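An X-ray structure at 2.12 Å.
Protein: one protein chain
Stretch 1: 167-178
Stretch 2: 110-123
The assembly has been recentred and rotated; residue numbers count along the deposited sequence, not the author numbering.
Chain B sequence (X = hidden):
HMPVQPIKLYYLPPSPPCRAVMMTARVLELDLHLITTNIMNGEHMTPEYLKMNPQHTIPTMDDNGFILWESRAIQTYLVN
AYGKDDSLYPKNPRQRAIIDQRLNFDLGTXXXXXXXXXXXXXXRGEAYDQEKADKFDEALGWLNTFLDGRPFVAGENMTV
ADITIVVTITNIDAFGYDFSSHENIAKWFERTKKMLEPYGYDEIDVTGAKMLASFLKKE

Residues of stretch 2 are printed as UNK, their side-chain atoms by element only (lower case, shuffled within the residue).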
# COMPACT_ATOMS: atom_id res chain seq x y z
N VAL B 167 10.29 11.60 1.90
CA VAL B 167 11.46 10.97 1.27
C VAL B 167 11.47 11.24 -0.24
O VAL B 167 12.50 11.60 -0.80
CB VAL B 167 11.52 9.44 1.56
CG1 VAL B 167 12.64 8.78 0.76
CG2 VAL B 167 11.72 9.18 3.05
N THR B 168 10.31 11.08 -0.86
CA THR B 168 10.14 11.29 -2.30
C THR B 168 10.35 12.75 -2.69
O THR B 168 10.98 13.05 -3.71
CB THR B 168 8.75 10.79 -2.77
OG1 THR B 168 8.72 9.36 -2.67
CG2 THR B 168 8.46 11.19 -4.21
N ILE B 169 9.82 13.65 -1.87
CA ILE B 169 9.96 15.08 -2.10
C ILE B 169 11.42 15.50 -1.89
O ILE B 169 11.94 16.32 -2.65
CB ILE B 169 8.97 15.91 -1.23
CG1 ILE B 169 7.52 15.46 -1.48
CG2 ILE B 169 9.12 17.41 -1.47
CD1 ILE B 169 7.07 15.49 -2.95
N THR B 170 12.08 14.91 -0.90
CA THR B 170 13.52 15.11 -0.70
C THR B 170 14.31 14.66 -1.92
O THR B 170 15.21 15.38 -2.38
CB THR B 170 14.04 14.40 0.58
OG1 THR B 170 13.32 14.89 1.72
CG2 THR B 170 15.53 14.66 0.78
N ASN B 171 13.98 13.49 -2.47
CA ASN B 171 14.68 12.98 -3.65
C ASN B 171 14.56 13.89 -4.87
O ASN B 171 15.57 14.24 -5.48
CB ASN B 171 14.23 11.56 -3.99
CG ASN B 171 14.81 10.51 -3.06
OD1 ASN B 171 15.91 10.66 -2.54
ND2 ASN B 171 14.05 9.44 -2.84
N ILE B 172 13.33 14.28 -5.20
CA ILE B 172 13.10 15.13 -6.38
C ILE B 172 13.74 16.51 -6.23
O ILE B 172 14.22 17.09 -7.21
CB ILE B 172 11.60 15.20 -6.80
CG1 ILE B 172 10.74 15.95 -5.77
CG2 ILE B 172 11.06 13.79 -7.07
CD1 ILE B 172 9.34 16.31 -6.27
N ASP B 173 13.77 17.03 -5.00
CA ASP B 173 14.48 18.27 -4.69
C ASP B 173 15.97 18.12 -5.03
O ASP B 173 16.54 18.96 -5.73
CB ASP B 173 14.29 18.65 -3.23
CG ASP B 173 14.98 19.95 -2.86
OD1 ASP B 173 14.62 21.00 -3.44
OD2 ASP B 173 15.86 19.92 -1.98
N ALA B 174 16.58 17.03 -4.56
CA ALA B 174 17.98 16.71 -4.86
C ALA B 174 18.25 16.49 -6.35
O ALA B 174 19.37 16.70 -6.82
CB ALA B 174 18.43 15.50 -4.06
N PHE B 175 17.22 16.08 -7.10
CA PHE B 175 17.34 15.83 -8.54
C PHE B 175 17.11 17.10 -9.37
O PHE B 175 17.26 17.08 -10.60
CB PHE B 175 16.39 14.73 -9.02
CG PHE B 175 16.57 13.39 -8.33
CD1 PHE B 175 17.72 13.09 -7.60
CD2 PHE B 175 15.59 12.41 -8.46
CE1 PHE B 175 17.87 11.85 -6.98
CE2 PHE B 175 15.73 11.17 -7.85
CZ PHE B 175 16.87 10.89 -7.11
N GLY B 176 16.73 18.19 -8.70
CA GLY B 176 16.54 19.47 -9.37
C GLY B 176 15.12 19.79 -9.79
O GLY B 176 14.90 20.71 -10.58
N TYR B 177 14.15 19.04 -9.27
CA TYR B 177 12.75 19.36 -9.50
C TYR B 177 12.40 20.59 -8.67
O TYR B 177 12.69 20.64 -7.47
CB TYR B 177 11.84 18.18 -9.11
CG TYR B 177 10.45 18.22 -9.72
CD1 TYR B 177 10.07 17.28 -10.68
CD2 TYR B 177 9.51 19.17 -9.32
CE1 TYR B 177 8.79 17.31 -11.24
CE2 TYR B 177 8.24 19.21 -9.88
CZ TYR B 177 7.89 18.27 -10.83
OH TYR B 177 6.63 18.30 -11.38
N ASP B 178 11.82 21.59 -9.33
CA ASP B 178 11.35 22.80 -8.66
C ASP B 178 9.83 22.72 -8.55
O ASP B 178 9.11 22.85 -9.54
CB ASP B 178 11.77 24.05 -9.46
CG ASP B 178 11.37 25.37 -8.79
OD1 ASP B 178 10.69 25.36 -7.74
OD2 ASP B 178 11.75 26.43 -9.33
N UNK B 110 2.17 7.79 -5.76
CA UNK B 110 3.30 8.72 -5.76
C UNK B 110 4.65 8.03 -5.97
O UNK B 110 5.39 8.38 -6.89
c UNK B 110 3.94 11.86 -5.38
c UNK B 110 4.57 11.23 -3.04
c UNK B 110 4.35 10.72 -4.46
c UNK B 110 3.33 9.57 -4.48
N UNK B 111 4.97 7.07 -5.10
CA UNK B 111 6.26 6.40 -5.17
C UNK B 111 6.43 5.60 -6.46
O UNK B 111 7.51 5.60 -7.05
c UNK B 111 7.91 4.98 -3.89
c UNK B 111 9.48 3.15 -4.07
o UNK B 111 11.81 3.55 -3.75
c UNK B 111 10.28 5.36 -3.57
c UNK B 111 8.97 5.83 -3.61
c UNK B 111 10.52 4.02 -3.80
c UNK B 111 8.18 3.63 -4.12
c UNK B 111 6.50 5.51 -3.95
N UNK B 112 5.36 4.93 -6.89
CA UNK B 112 5.37 4.16 -8.13
C UNK B 112 5.67 5.04 -9.34
O UNK B 112 6.51 4.69 -10.18
c UNK B 112 2.39 2.13 -9.69
c UNK B 112 4.05 3.41 -8.31
c UNK B 112 3.80 2.69 -9.64
c UNK B 112 4.83 1.57 -9.88
N UNK B 113 4.98 6.17 -9.43
CA UNK B 113 5.18 7.13 -10.53
C UNK B 113 6.56 7.79 -10.47
O UNK B 113 7.15 8.10 -11.51
c UNK B 113 1.57 8.48 -10.69
c UNK B 113 2.77 7.68 -11.17
n UNK B 113 0.31 7.82 -11.02
c UNK B 113 -0.69 8.38 -11.71
n UNK B 113 -1.79 7.69 -11.94
c UNK B 113 4.07 8.18 -10.55
n UNK B 113 -0.59 9.63 -12.14
N UNK B 114 7.06 8.00 -9.25
CA UNK B 114 8.44 8.45 -9.03
C UNK B 114 9.42 7.43 -9.61
O UNK B 114 10.35 7.80 -10.34
c UNK B 114 12.26 9.92 -6.84
o UNK B 114 14.23 8.78 -6.11
c UNK B 114 8.71 8.67 -7.53
c UNK B 114 12.20 7.55 -6.40
c UNK B 114 10.18 8.70 -7.15
c UNK B 114 10.91 9.89 -7.19
c UNK B 114 12.90 8.75 -6.45
c UNK B 114 10.85 7.54 -6.75
N UNK B 115 9.21 6.15 -9.29
CA UNK B 115 10.05 5.06 -9.79
C UNK B 115 10.02 4.96 -11.31
O UNK B 115 11.07 4.80 -11.94
c UNK B 115 9.99 3.37 -7.75
c UNK B 115 11.50 3.33 -7.53
c UNK B 115 9.36 2.04 -7.39
c UNK B 115 9.63 3.71 -9.19
N UNK B 116 8.83 5.06 -11.89
CA UNK B 116 8.67 4.96 -13.35
C UNK B 116 9.36 6.09 -14.11
O UNK B 116 9.90 5.88 -15.19
o UNK B 116 7.25 2.58 -12.97
n UNK B 116 5.24 3.48 -13.37
c UNK B 116 7.19 4.86 -13.73
c UNK B 116 6.56 3.54 -13.32
N UNK B 117 9.35 7.28 -13.52
CA UNK B 117 10.05 8.43 -14.09
C UNK B 117 11.57 8.35 -13.91
O UNK B 117 12.32 8.50 -14.88
c UNK B 117 9.50 9.75 -13.52
c UNK B 117 10.17 11.08 -13.91
c UNK B 117 9.48 12.25 -13.24
c UNK B 117 10.22 11.28 -15.43
N UNK B 118 12.02 8.12 -12.68
CA UNK B 118 13.43 8.30 -12.34
C UNK B 118 14.35 7.08 -12.48
O UNK B 118 15.54 7.24 -12.76
c UNK B 118 13.22 10.42 -10.96
c UNK B 118 12.04 10.86 -10.36
c UNK B 118 11.70 12.21 -10.35
c UNK B 118 13.59 8.95 -10.97
o UNK B 118 12.20 14.47 -10.94
c UNK B 118 12.54 13.14 -10.95
c UNK B 118 13.72 12.72 -11.55
c UNK B 118 14.05 11.37 -11.56
N UNK B 119 13.81 5.88 -12.29
CA UNK B 119 14.61 4.65 -12.41
C UNK B 119 15.36 4.52 -13.75
O UNK B 119 16.55 4.20 -13.75
c UNK B 119 14.66 2.13 -12.11
o UNK B 119 13.19 3.50 -10.79
c UNK B 119 13.78 3.37 -12.09
N UNK B 120 14.68 4.78 -14.90
CA UNK B 120 15.41 4.71 -16.17
C UNK B 120 16.56 5.72 -16.25
O UNK B 120 17.64 5.38 -16.74
c UNK B 120 13.24 5.06 -15.12
c UNK B 120 14.34 5.05 -17.22
c UNK B 120 13.05 4.71 -16.57
N UNK B 121 16.31 6.94 -15.78
CA UNK B 121 17.32 8.00 -15.78
C UNK B 121 18.55 7.61 -14.95
O UNK B 121 19.67 7.59 -15.46
c UNK B 121 17.78 10.46 -15.37
c UNK B 121 15.47 9.73 -16.07
c UNK B 121 14.67 10.89 -15.49
c UNK B 121 16.73 9.35 -15.28
N UNK B 122 18.31 7.27 -13.68
CA UNK B 122 19.39 7.04 -12.71
C UNK B 122 20.23 5.79 -12.97
O UNK B 122 21.45 5.82 -12.79
c UNK B 122 18.82 7.00 -11.29
c UNK B 122 18.18 8.28 -10.74
c UNK B 122 19.23 9.30 -10.32
c UNK B 122 17.24 7.97 -9.59
N UNK B 123 19.59 4.71 -13.40
CA UNK B 123 20.27 3.41 -13.43
C UNK B 123 20.36 2.74 -14.81
O UNK B 123 20.94 1.66 -14.94
c UNK B 123 19.66 4.07 -8.41
c UNK B 123 18.45 3.27 -10.34
c UNK B 123 20.85 3.31 -10.36
c UNK B 123 20.86 3.83 -9.07
c UNK B 123 19.65 3.02 -11.00
c UNK B 123 18.45 3.79 -9.05
c UNK B 123 19.65 2.46 -12.40
O HOH W 1 14.70 16.19 -12.31

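Position 110 carries four side-chain carbons, forked at the second, and touches T168. It is leucine, L110, its CA-to-CB bond pointing toward stretch 1. L110 CD2 lies 4.1 Å from T168 CG2.

Position 111 has one carbon, then a six-carbon ring bearing an oxygen. The ring touches T168. This is tyrosine, Y111. Y111 CD1 is 3.7 Å from T168 OG1, which sits at the ring edge.

Position 112 has four carbons forked at the second and reaches nothing on stretch 1. It is leucine, L112.

Position 113 shows three carbons, a nitrogen, then a carbon carrying two more nitrogens. The side chain is out of reach of stretch 1. That is arginine, R113. Its NH1 is hydrogen-bonded elsewhere in the structure.

Position 114 has one carbon and a six-carbon ring with an oxygen, and its CA-to-CB bond points toward stretch 1. It touches T168, N171, I172 and F175. It is tyrosine, Y114. CD1 of Y114 lies 4.1 Å from T168 CG2 and 3.9 Å from I172 CG2. The hydroxyl OH of Y114 is 3.3 Å from F175 CE2, at the edge of the phenylalanine ring. Y114 OH also lies 3.3 Å from N171 ND2, but the angle is too poor for a hydrogen bond.

Position 115 has four carbons forked at the second, out of reach of stretch 1. It is leucine, L115.

Position 116 has two carbons, the second carrying one oxygen and one nitrogen. It is exposed and makes no contact. The atoms give asparagine, N116.

Position 117 again has four carbons forked at the second. Its CA-to-CB bond points toward stretch 1, but the side chain makes no contact. It is leucine, L117.

Position 118 has one carbon and a six-carbon ring with an oxygen, touching I172, F175 and Y177. It is tyrosine, Y118. F175 CD2 lies over one face of its ring, 3.6 Å from Y118 CD1. Y118 CE2 is 3.7 Å from I172 CG2, and Y118 OH is 3.5 Å from Y177 CD1.

Position 119 has one carbon carrying an oxygen and a carbon, out of reach of stretch 1. It is threonine, T119. T119 OG1 donates a hydrogen bond to L115 O at 2.7 Å, within its own helix.

Position 120 has three carbons closing a ring onto the backbone nitrogen, also out of reach. It is proline, P120. Its nitrogen has no hydrogen to give to the preceding turn, and the helix kinks here.

Position 121 has four carbons forked at the first, one arm two carbons long, out of reach. It is isoleucine, I121.

Position 122 has four carbons forked at the second and touches F175. It is leucine, L122; L122 CD1 is 3.8 Å from F175 CZ.

Position 123 has one carbon and a six-carbon ring without oxygen, exposed and out of reach. It is phenylalanine, F123.

The two helices run in roughly the same direction, at 26°. No direct hydrogen bond joins them, so the contact works by side-chain packing. F175 touches Y114, Y118 and L122, while T168 meets L110, Y111 and Y114. One water accompanies the packing: it donates to F175 O and bonds weakly to Y118 OH.

Stretch 2 110-123: LYLRYLNLYTPILF
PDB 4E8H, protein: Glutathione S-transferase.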